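Local coordinates for purine nucleosidase, (IunH-1) (Sulfolobus solfataricus, PDB 3T8J), which belongs to the nucleosidase family, with an alpha/beta fold built around a mixed, largely parallel central sheet, and holds a bound sodium ion, at residues Ser216-Tyr221 with Asn232-Pro237; Glu35-Tyr40 with Ile73-Val78; Leu103-Leu108 with Ala128-Leu133; Asn135-Lys140 with Ala178-Thr183. All coordinates share one frame; numbering follows the deposited sequence. Where two conformers were deposited one is given.

Interaction 1 of 4, residues Ser216-Tyr221 with Asn232-Pro237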
# COMPACT_ATOMS: atom_id res chain seq x y z
N SER A 216 2.92 -1.50 -44.15
CA SER A 216 1.56 -1.00 -43.84
C SER A 216 1.21 -1.12 -42.35
O SER A 216 0.62 -0.21 -41.76
CB SER A 216 0.54 -1.75 -44.68
OG SER A 216 -0.80 -1.38 -44.36
N MET A 217 1.59 -2.25 -41.76
CA MET A 217 1.23 -2.54 -40.36
C MET A 217 2.05 -1.78 -39.34
O MET A 217 1.56 -1.58 -38.23
CB MET A 217 1.36 -4.05 -40.05
CG MET A 217 0.33 -4.94 -40.75
SD MET A 217 0.22 -6.64 -40.06
CE MET A 217 1.93 -7.17 -40.25
N TYR A 218 3.27 -1.38 -39.71
CA TYR A 218 4.24 -0.79 -38.77
C TYR A 218 4.41 0.72 -38.89
O TYR A 218 4.98 1.34 -37.99
CB TYR A 218 5.63 -1.48 -38.88
CG TYR A 218 5.66 -2.82 -38.16
CD1 TYR A 218 5.19 -3.97 -38.79
CD2 TYR A 218 6.12 -2.94 -36.84
CE1 TYR A 218 5.17 -5.20 -38.15
CE2 TYR A 218 6.11 -4.17 -36.20
CZ TYR A 218 5.62 -5.29 -36.85
OH TYR A 218 5.60 -6.55 -36.24
N LEU A 219 3.89 1.34 -39.94
CA LEU A 219 4.12 2.77 -40.13
C LEU A 219 3.67 3.62 -38.94
O LEU A 219 4.42 4.48 -38.48
CB LEU A 219 3.45 3.28 -41.40
CG LEU A 219 3.78 4.74 -41.74
CD1 LEU A 219 5.29 4.99 -41.69
CD2 LEU A 219 3.22 5.07 -43.09
N HIS A 220 2.44 3.41 -38.47
CA HIS A 220 1.90 4.22 -37.35
C HIS A 220 2.72 3.99 -36.08
O HIS A 220 3.09 4.94 -35.41
CB HIS A 220 0.40 3.90 -37.11
CG HIS A 220 -0.21 4.66 -35.96
ND1 HIS A 220 -1.18 5.62 -36.13
CD2 HIS A 220 0.00 4.57 -34.63
CE1 HIS A 220 -1.52 6.12 -34.95
NE2 HIS A 220 -0.82 5.49 -34.02
N TYR A 221 2.98 2.72 -35.77
CA TYR A 221 3.76 2.34 -34.59
C TYR A 221 5.17 2.91 -34.62
O TYR A 221 5.68 3.38 -33.59
CB TYR A 221 3.84 0.81 -34.53
CG TYR A 221 4.47 0.18 -33.31
CD1 TYR A 221 4.02 0.46 -32.04
CD2 TYR A 221 5.47 -0.80 -33.45
CE1 TYR A 221 4.56 -0.19 -30.92
CE2 TYR A 221 6.00 -1.45 -32.33
CZ TYR A 221 5.55 -1.13 -31.08
OH TYR A 221 6.06 -1.77 -29.96
N ASN A 232 15.01 4.86 -31.63
CA ASN A 232 15.56 5.14 -32.95
C ASN A 232 15.05 4.12 -33.99
O ASN A 232 15.77 3.24 -34.46
CB ASN A 232 17.09 5.24 -32.89
CG ASN A 232 17.57 6.50 -32.17
OD1 ASN A 232 16.99 7.58 -32.31
ND2 ASN A 232 18.65 6.37 -31.41
N GLY A 233 13.78 4.28 -34.35
CA GLY A 233 13.07 3.41 -35.28
C GLY A 233 11.84 2.85 -34.59
O GLY A 233 11.05 3.59 -33.99
N HIS A 234 11.64 1.54 -34.69
CA HIS A 234 10.57 0.88 -33.96
C HIS A 234 11.10 -0.41 -33.35
O HIS A 234 12.04 -1.02 -33.87
CB HIS A 234 9.32 0.62 -34.82
CG HIS A 234 9.49 -0.40 -35.89
ND1 HIS A 234 9.79 -0.07 -37.20
CD2 HIS A 234 9.35 -1.75 -35.87
CE1 HIS A 234 9.84 -1.18 -37.92
NE2 HIS A 234 9.59 -2.21 -37.14
N PRO A 235 10.49 -0.82 -32.24
CA PRO A 235 10.92 -2.06 -31.60
C PRO A 235 10.10 -3.27 -32.03
O PRO A 235 9.03 -3.12 -32.62
CB PRO A 235 10.69 -1.75 -30.13
CG PRO A 235 9.45 -0.93 -30.13
CD PRO A 235 9.53 -0.09 -31.39
N HIS A 236 10.60 -4.47 -31.69
CA HIS A 236 9.94 -5.75 -31.98
C HIS A 236 9.84 -6.58 -30.69
O HIS A 236 10.46 -7.65 -30.57
CB HIS A 236 10.75 -6.52 -33.04
CG HIS A 236 10.36 -6.22 -34.46
ND1 HIS A 236 9.07 -6.38 -34.94
CD2 HIS A 236 11.12 -5.87 -35.54
CE1 HIS A 236 9.05 -6.09 -36.23
NE2 HIS A 236 10.27 -5.78 -36.62
N PRO A 237 9.06 -6.11 -29.71
CA PRO A 237 9.01 -6.82 -28.43
C PRO A 237 8.56 -8.27 -28.57
O PRO A 237 9.20 -9.20 -28.02
CB PRO A 237 8.02 -5.99 -27.59
CG PRO A 237 7.20 -5.24 -28.58
CD PRO A 237 8.13 -4.96 -29.74

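Interaction 2 of 4, residues Glu35-Tyr40 with Ile73-Val78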
# COMPACT_ATOMS: atom_id res chain seq x y z
N GLU A 35 -7.55 -9.02 -23.41
CA GLU A 35 -7.57 -7.54 -23.38
C GLU A 35 -6.16 -6.98 -23.44
O GLU A 35 -5.19 -7.60 -22.93
CB GLU A 35 -8.30 -7.03 -22.11
CG GLU A 35 -7.47 -6.96 -20.83
CD GLU A 35 -7.23 -8.29 -20.13
OE1 GLU A 35 -7.97 -9.26 -20.40
OE2 GLU A 35 -6.32 -8.32 -19.24
N GLY A 36 -6.02 -5.79 -24.01
CA GLY A 36 -4.74 -5.08 -23.99
C GLY A 36 -4.70 -3.93 -25.00
O GLY A 36 -5.33 -2.92 -24.80
N ASN A 37 -3.87 -4.10 -26.01
CA ASN A 37 -3.48 -3.01 -26.91
C ASN A 37 -4.63 -2.20 -27.49
O ASN A 37 -4.55 -0.97 -27.52
CB ASN A 37 -2.70 -3.58 -28.10
CG ASN A 37 -1.26 -3.96 -27.78
OD1 ASN A 37 -0.58 -3.31 -26.98
ND2 ASN A 37 -0.78 -4.99 -28.45
N ILE A 38 -5.66 -2.87 -28.00
CA ILE A 38 -6.77 -2.15 -28.66
C ILE A 38 -8.13 -2.77 -28.28
O ILE A 38 -8.19 -3.78 -27.57
CB ILE A 38 -6.61 -2.12 -30.21
CG1 ILE A 38 -6.81 -3.52 -30.80
CG2 ILE A 38 -5.27 -1.51 -30.61
CD1 ILE A 38 -6.97 -3.54 -32.30
N SER A 39 -9.21 -2.22 -28.79
CA SER A 39 -10.54 -2.76 -28.51
C SER A 39 -10.58 -4.27 -28.71
O SER A 39 -10.16 -4.81 -29.74
CB SER A 39 -11.58 -2.07 -29.41
OG SER A 39 -12.60 -2.97 -29.81
N TYR A 40 -11.09 -4.95 -27.69
CA TYR A 40 -11.07 -6.43 -27.65
C TYR A 40 -11.74 -7.08 -28.87
O TYR A 40 -11.19 -8.01 -29.46
CB TYR A 40 -11.72 -6.89 -26.34
CG TYR A 40 -12.02 -8.36 -26.17
CD1 TYR A 40 -11.11 -9.22 -25.58
CD2 TYR A 40 -13.25 -8.88 -26.56
CE1 TYR A 40 -11.43 -10.57 -25.42
CE2 TYR A 40 -13.57 -10.21 -26.38
CZ TYR A 40 -12.67 -11.04 -25.80
OH TYR A 40 -13.06 -12.37 -25.62
N ILE A 73 -6.15 0.75 -19.58
CA ILE A 73 -6.43 1.55 -20.78
C ILE A 73 -5.93 0.81 -22.01
O ILE A 73 -4.86 0.16 -21.96
CB ILE A 73 -5.81 2.96 -20.70
CG1 ILE A 73 -4.29 2.90 -20.54
CG2 ILE A 73 -6.42 3.74 -19.52
CD1 ILE A 73 -3.59 4.25 -20.76
N THR A 74 -6.70 0.89 -23.10
CA THR A 74 -6.18 0.53 -24.40
C THR A 74 -5.21 1.63 -24.89
O THR A 74 -5.22 2.76 -24.36
CB THR A 74 -7.29 0.28 -25.39
OG1 THR A 74 -8.13 1.45 -25.46
CG2 THR A 74 -8.12 -0.97 -24.99
N VAL A 75 -4.39 1.30 -25.88
CA VAL A 75 -3.40 2.20 -26.45
C VAL A 75 -3.48 2.29 -28.00
O VAL A 75 -2.49 2.07 -28.73
CB VAL A 75 -1.98 1.89 -25.94
CG1 VAL A 75 -1.83 2.38 -24.47
CG2 VAL A 75 -1.67 0.40 -26.06
N GLU A 76 -4.66 2.62 -28.51
CA GLU A 76 -4.82 2.84 -29.94
C GLU A 76 -3.98 4.02 -30.43
O GLU A 76 -3.66 4.09 -31.62
CB GLU A 76 -6.31 2.94 -30.33
CG GLU A 76 -7.03 1.58 -30.20
CD GLU A 76 -8.54 1.65 -30.05
OE1 GLU A 76 -9.14 2.68 -30.44
OE2 GLU A 76 -9.15 0.67 -29.56
N LYS A 77 -3.58 4.93 -29.54
CA LYS A 77 -2.64 6.00 -29.94
C LYS A 77 -1.29 5.41 -30.39
O LYS A 77 -0.59 5.97 -31.24
CB LYS A 77 -2.46 7.05 -28.83
CG LYS A 77 -1.72 6.57 -27.57
CD LYS A 77 -1.64 7.63 -26.50
CE LYS A 77 -0.96 7.16 -25.22
NZ LYS A 77 -0.89 8.30 -24.23
N VAL A 78 -0.90 4.28 -29.77
CA VAL A 78 0.37 3.66 -30.05
C VAL A 78 0.31 2.80 -31.32
O VAL A 78 1.24 2.84 -32.13
CB VAL A 78 0.80 2.76 -28.84
CG1 VAL A 78 2.09 1.98 -29.16
CG2 VAL A 78 0.98 3.58 -27.54

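Interaction 3 of 4, residues Leu103-Leu108 with Ala128-Leu133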
# COMPACT_ATOMS: atom_id res chain seq x y z
N LEU A 103 -10.59 -22.24 -20.82
CA LEU A 103 -11.01 -23.62 -20.95
C LEU A 103 -10.30 -24.34 -22.11
O LEU A 103 -9.91 -25.52 -21.99
CB LEU A 103 -12.54 -23.72 -21.04
CG LEU A 103 -13.30 -23.03 -19.88
CD1 LEU A 103 -14.82 -23.11 -20.12
CD2 LEU A 103 -12.92 -23.61 -18.52
N ALA A 104 -10.09 -23.63 -23.23
CA ALA A 104 -9.32 -24.18 -24.34
C ALA A 104 -7.87 -24.48 -23.96
O ALA A 104 -7.31 -25.50 -24.35
CB ALA A 104 -9.35 -23.22 -25.55
N ILE A 105 -7.26 -23.60 -23.18
CA ILE A 105 -5.87 -23.83 -22.69
C ILE A 105 -5.80 -25.12 -21.86
O ILE A 105 -4.89 -25.91 -22.06
CB ILE A 105 -5.36 -22.62 -21.88
CG1 ILE A 105 -5.18 -21.40 -22.80
CG2 ILE A 105 -4.02 -22.94 -21.16
CD1 ILE A 105 -5.10 -20.06 -22.03
N ILE A 106 -6.78 -25.33 -20.98
CA ILE A 106 -6.80 -26.57 -20.18
C ILE A 106 -6.94 -27.81 -21.08
O ILE A 106 -6.19 -28.79 -20.93
CB ILE A 106 -7.91 -26.50 -19.12
CG1 ILE A 106 -7.60 -25.45 -18.06
CG2 ILE A 106 -8.10 -27.87 -18.44
CD1 ILE A 106 -8.81 -25.05 -17.22
N ASP A 107 -7.86 -27.77 -22.04
CA ASP A 107 -8.07 -28.90 -22.95
C ASP A 107 -6.80 -29.22 -23.75
O ASP A 107 -6.44 -30.38 -23.92
CB ASP A 107 -9.23 -28.59 -23.89
CG ASP A 107 -10.60 -28.73 -23.22
OD1 ASP A 107 -10.69 -29.33 -22.13
OD2 ASP A 107 -11.61 -28.26 -23.81
N LEU A 108 -6.15 -28.18 -24.26
CA LEU A 108 -4.95 -28.31 -25.09
C LEU A 108 -3.73 -28.79 -24.27
O LEU A 108 -2.90 -29.56 -24.76
CB LEU A 108 -4.69 -27.01 -25.87
CG LEU A 108 -5.69 -26.80 -26.99
CD1 LEU A 108 -5.70 -25.32 -27.41
CD2 LEU A 108 -5.44 -27.74 -28.16
N ALA A 128 -3.57 -17.10 -16.35
CA ALA A 128 -3.92 -17.10 -14.94
C ALA A 128 -5.25 -17.78 -14.68
O ALA A 128 -5.35 -18.60 -13.77
CB ALA A 128 -3.93 -15.66 -14.36
N LEU A 129 -6.28 -17.46 -15.46
CA LEU A 129 -7.59 -18.08 -15.29
C LEU A 129 -7.54 -19.60 -15.53
O LEU A 129 -8.13 -20.36 -14.78
CB LEU A 129 -8.65 -17.39 -16.17
CG LEU A 129 -10.11 -17.70 -15.84
CD1 LEU A 129 -10.41 -17.65 -14.35
CD2 LEU A 129 -11.03 -16.72 -16.59
N ALA A 130 -6.80 -20.04 -16.56
CA ALA A 130 -6.63 -21.46 -16.82
C ALA A 130 -5.97 -22.14 -15.61
O ALA A 130 -6.40 -23.22 -15.18
CB ALA A 130 -5.80 -21.67 -18.11
N TYR A 131 -4.90 -21.54 -15.08
CA TYR A 131 -4.20 -22.10 -13.89
C TYR A 131 -5.16 -22.20 -12.70
O TYR A 131 -5.16 -23.21 -11.99
CB TYR A 131 -2.96 -21.26 -13.51
CG TYR A 131 -2.40 -21.64 -12.17
CD1 TYR A 131 -1.66 -22.78 -12.04
CD2 TYR A 131 -2.70 -20.90 -11.03
CE1 TYR A 131 -1.19 -23.18 -10.79
CE2 TYR A 131 -2.24 -21.27 -9.80
CZ TYR A 131 -1.49 -22.41 -9.69
OH TYR A 131 -1.01 -22.85 -8.44
N LEU A 132 -5.92 -21.14 -12.44
CA LEU A 132 -6.83 -21.10 -11.30
C LEU A 132 -7.87 -22.23 -11.37
O LEU A 132 -8.21 -22.84 -10.32
CB LEU A 132 -7.53 -19.73 -11.19
CG LEU A 132 -6.63 -18.55 -10.80
CD1 LEU A 132 -7.38 -17.22 -11.09
CD2 LEU A 132 -6.23 -18.66 -9.35
N LEU A 133 -8.35 -22.54 -12.57
CA LEU A 133 -9.30 -23.63 -12.77
C LEU A 133 -8.65 -25.03 -12.73
O LEU A 133 -9.33 -26.00 -12.35
CB LEU A 133 -10.04 -23.44 -14.07
CG LEU A 133 -10.99 -22.26 -14.00
CD1 LEU A 133 -11.32 -21.74 -15.38
CD2 LEU A 133 -12.26 -22.63 -13.22

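Interaction 4 of 4, residues Asn135-Lys140 with Ala178-Thr183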
# COMPACT_ATOMS: atom_id res chain seq x y z
N ASN A 135 -4.76 -26.38 -11.68
CA ASN A 135 -3.37 -26.13 -11.33
C ASN A 135 -2.36 -27.08 -12.01
O ASN A 135 -1.17 -26.75 -12.08
CB ASN A 135 -3.15 -26.27 -9.82
CG ASN A 135 -3.90 -25.28 -8.93
OD1 ASN A 135 -3.86 -25.48 -7.71
ND2 ASN A 135 -4.55 -24.22 -9.46
N SER A 136 -2.84 -28.23 -12.51
CA SER A 136 -2.00 -29.26 -13.16
C SER A 136 -1.37 -28.80 -14.47
O SER A 136 -0.44 -29.42 -14.98
CB SER A 136 -2.76 -30.58 -13.35
OG SER A 136 -3.69 -30.53 -14.40
N ILE A 137 -1.85 -27.68 -15.02
CA ILE A 137 -1.26 -27.19 -16.27
C ILE A 137 0.20 -26.74 -16.10
O ILE A 137 0.92 -26.59 -17.08
CB ILE A 137 -2.10 -26.06 -16.98
CG1 ILE A 137 -2.12 -24.74 -16.19
CG2 ILE A 137 -3.52 -26.54 -17.27
CD1 ILE A 137 -2.80 -23.58 -16.95
N VAL A 138 0.65 -26.52 -14.86
CA VAL A 138 2.03 -26.12 -14.64
C VAL A 138 3.03 -27.21 -15.09
O VAL A 138 4.06 -26.90 -15.66
CB VAL A 138 2.27 -25.75 -13.17
CG1 VAL A 138 3.75 -25.65 -12.87
CG2 VAL A 138 1.58 -24.44 -12.82
N LYS A 139 2.69 -28.47 -14.87
CA LYS A 139 3.52 -29.55 -15.42
C LYS A 139 3.21 -29.84 -16.89
O LYS A 139 4.13 -30.15 -17.68
CB LYS A 139 3.42 -30.83 -14.62
CG LYS A 139 4.38 -31.90 -15.20
CD LYS A 139 4.74 -32.96 -14.26
CE LYS A 139 5.47 -34.06 -15.01
NZ LYS A 139 5.92 -35.13 -14.07
N LYS A 140 1.93 -29.77 -17.26
CA LYS A 140 1.51 -30.15 -18.63
C LYS A 140 2.02 -29.18 -19.70
O LYS A 140 2.28 -29.60 -20.84
CB LYS A 140 -0.01 -30.30 -18.73
CG LYS A 140 -0.53 -31.43 -17.88
CD LYS A 140 -2.03 -31.45 -17.75
CE LYS A 140 -2.46 -32.59 -16.83
NZ LYS A 140 -3.93 -32.56 -16.58
N ALA A 178 3.15 -19.59 -9.79
CA ALA A 178 2.54 -20.92 -10.01
C ALA A 178 3.54 -22.07 -10.11
O ALA A 178 3.19 -23.22 -9.79
CB ALA A 178 1.66 -20.90 -11.26
N GLY A 179 4.73 -21.79 -10.62
CA GLY A 179 5.78 -22.81 -10.87
C GLY A 179 6.01 -23.21 -12.32
O GLY A 179 6.61 -24.24 -12.60
N PHE A 180 5.55 -22.39 -13.28
CA PHE A 180 5.82 -22.64 -14.68
C PHE A 180 7.32 -22.46 -14.98
O PHE A 180 8.01 -21.70 -14.30
CB PHE A 180 5.09 -21.58 -15.54
CG PHE A 180 3.57 -21.71 -15.58
CD1 PHE A 180 2.97 -22.69 -16.36
CD2 PHE A 180 2.75 -20.81 -14.90
CE1 PHE A 180 1.60 -22.80 -16.41
CE2 PHE A 180 1.36 -20.91 -14.98
CZ PHE A 180 0.79 -21.90 -15.73
N ASP A 181 7.79 -23.09 -16.06
CA ASP A 181 9.14 -22.88 -16.59
C ASP A 181 9.07 -21.65 -17.50
O ASP A 181 8.60 -21.77 -18.62
CB ASP A 181 9.58 -24.13 -17.37
CG ASP A 181 11.00 -24.04 -17.90
OD1 ASP A 181 11.58 -22.93 -17.90
OD2 ASP A 181 11.56 -25.10 -18.34
N ILE A 182 9.52 -20.51 -16.98
CA ILE A 182 9.38 -19.20 -17.64
C ILE A 182 10.71 -18.68 -18.13
O ILE A 182 11.69 -18.65 -17.35
CB ILE A 182 8.81 -18.16 -16.65
CG1 ILE A 182 7.36 -18.48 -16.29
CG2 ILE A 182 8.92 -16.72 -17.23
CD1 ILE A 182 6.82 -17.65 -15.10
N THR A 183 10.75 -18.25 -19.39
CA THR A 183 11.82 -17.42 -19.92
C THR A 183 11.16 -16.09 -20.31
O THR A 183 10.17 -16.09 -21.02
CB THR A 183 12.57 -18.07 -21.10
OG1 THR A 183 13.32 -19.20 -20.61
CG2 THR A 183 13.54 -17.07 -21.73
O HOH W 1 5.65 -24.95 -17.08
O HOH W 2 7.03 -26.40 -14.31

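Interaction 1 of 4, residues Ser216-Tyr221 with Asn232-Pro237
Tyr218 and His236 converge on one polar atom: Tyr218 OH and His236 ND1 both hydrogen-bond to Asp13 OD1, at the start of helix 12-23. The two side chains also touch each other, with Tyr218 OH near the plane of the imidazole, at its edge, 3.5 Å from His236 CE1. Their rings form an oblique pair, the planes 65° apart. His234 meets the same tyrosine farther back along the ring, where Tyr218 CD2 comes 3.6 Å from His234 NE2. Here the planes incline by 32°, and Tyr218 CB stands over one face of the imidazole. These three residues form a buried aromatic cluster joining helix 209-227 to the loop that follows it, and His236 sits at the N-cap position of helix 237-246. Tyr214 OH, one turn earlier in helix 209-227, is hydrogen-bonded to NE2 of both histidines, and His234 ND1 to Arg222 NH1. Tyr221, with CG anti to the backbone N (chi1 -174°), serves the proline side of the loop. Its OH is 3.5 Å from Pro235 CG and meets Pro237 tip to tip, 3.8 Å from Pro237 CD. Pro235 O lies at the edge of the Tyr221 ring, 3.5 Å from CE2, buried and without a hydrogen-bonding partner in the model.

Interaction 2 of 4, residues Glu35-Tyr40 with Ile73-Val78
Glu76 places CG anti to its own carbonyl carbon (chi1 -70°), against Ile38, and continues nearly extended to CD (chi2 158°). The distance from Glu76 CG to Ile38 CG2 is 3.6 Å, and the two side chains cross at about a right angle. Beyond them, Ser39 N donates to Glu76 OE2 at 3.0 Å, using the anti lone pair of that oxygen. Glu76 was modelled in two conformers, so the bond and the packing of CG hold for the conformer described. The firmer link is between backbones: Val75 N donates to Asn37 O at 2.8 Å, with an N-H...O angle of 159°. Asn37 O is also covered by Val75 CG2, 3.5 Å away. Next to it, Thr74 CG2 lies 3.4 Å from Gly36 O, and Thr74 CA makes a CA-H...O contact with the same oxygen. Two loops are thereby tied together, each just ahead of a helix, since Ser39 and Val75 occupy N-cap positions. Asn37 N also hydrogen-bonds to Asp9 OD1, and Asp9 is a sodium ligand, which puts the 35-40 loop in the second shell of the metal site. This loop connects strand 27-33 to helix 40-53; Phe163 of helix 163-167 packs on Asn37 and Val75, and Val78 of helix 76-79 lies against Tyr221 and Tyr224 of helix 209-227.

Interaction 3 of 4, residues Leu103-Leu108 with Ala128-Leu133
This is apolar helix-helix packing between helix 101-111 and helix 125-133, which are consecutive helices of the alpha/beta fold with only strand 116-120 between them. The axes of the two short segments approach to 8.7 Å and cross at -63°, a close approach consistent with an alanine at the crossing point: Ala130 and Ile106 have the nearest CA atoms, 6.1 Å apart. No hydrogen bond joins the two segments. Ala130 CB faces the first helix and touches Ile105, at 3.8 Å from Ile105 CG2. Ile106 reaches past the methyl group. Its CG1 is anti to the carbonyl carbon (chi1 -68°) and CD1 continues outward (chi2 164°), ending 3.7 Å from Leu133 CB and 3.6 Å from Ala130 O. The Ile106 and Leu133 side chains cross at about a right angle, the CD1 end of Ile106 against CB of the leucine. One turn before Ile106, Leu103 extends the apolar strip, with its CD2 4.0 Å from Leu133 CD1. Leu103 and Ile106 on one helix, like Ala130 and Leu133 on the other, are about one turn apart, and the steep crossing keeps the contact short. Outside the pair, Leu103 packs on Leu103 of the third subunit and Leu133 on Leu129 of that subunit. Within the chain, Leu108 lies on strand 27-33, Ala130 receives Ile137 from helix 137-140, and Ala128 and Tyr131 rest on helix 169-177.

Interaction 4 of 4, residues Asn135-Lys140 with Ala178-Thr183
Ala178 meets Val138 first: its CB is 3.9 Å from Val138 CG2, and its carbonyl oxygen also lies close to that methyl. Gly179 leaves helical geometry with a positive phi of 106°, turning the chain so that Gly179 O comes 3.2 Å from Val138 CG1, a tight approach. Phe180 follows with CG anti to the carbonyl carbon (chi1 -70°), and its ring presents one face to Val138. Val138 CG2 sits over the centre of that face, 3.9 Å from the centroid of the Phe180 ring and 10° off the normal, which makes a CH-pi contact. Ile137 packs separately against the ring, its CG1 4.1 Å from Phe180 CZ. At Asp181 the contact turns polar: Asp181 N donates to a water at 3.0 Å, and that water is hydrogen-bonded to Val138 O at 2.9 Å. A second water lies 2.8 Å from Gly179 O and also near Val138 O. The chain then enters strand 182-185, parallel to and beside strand 141-147, so the turn closes a beta-alpha-beta crossover whose helices include 169-177. Asp181 OD1 forms a salt bridge with Lys143 on that neighbouring strand. With no direct hydrogen bond between the two segments, methyl and ring surfaces must carry the fit, while water links the backbone polar groups.

Overall arrangement
Interactions 1 and 2 lie near the sodium ion and touch each other: His220 NE2 probably hydrogen-bonds to Lys77 O, 2.8 Å away. Interaction 1 is fully buried and built from aromatic and proline rings, whereas interaction 2 is partly buried, its two loops joined by one backbone hydrogen bond and one from a backbone N-H to a carboxylate. Interactions 3 and 4 are partly buried, lie on the far side of the chain's centre from interaction 1, and are mainly apolar; water enters only the second of them. Their centres are 11 Å apart, and Tyr131 packs on Ile137, Val138 and Ala178; helices 125-133 and 137-140 are successive. The third subunit packs on interaction 3 and touches interaction 4 at Asn135; the second reaches interaction 2.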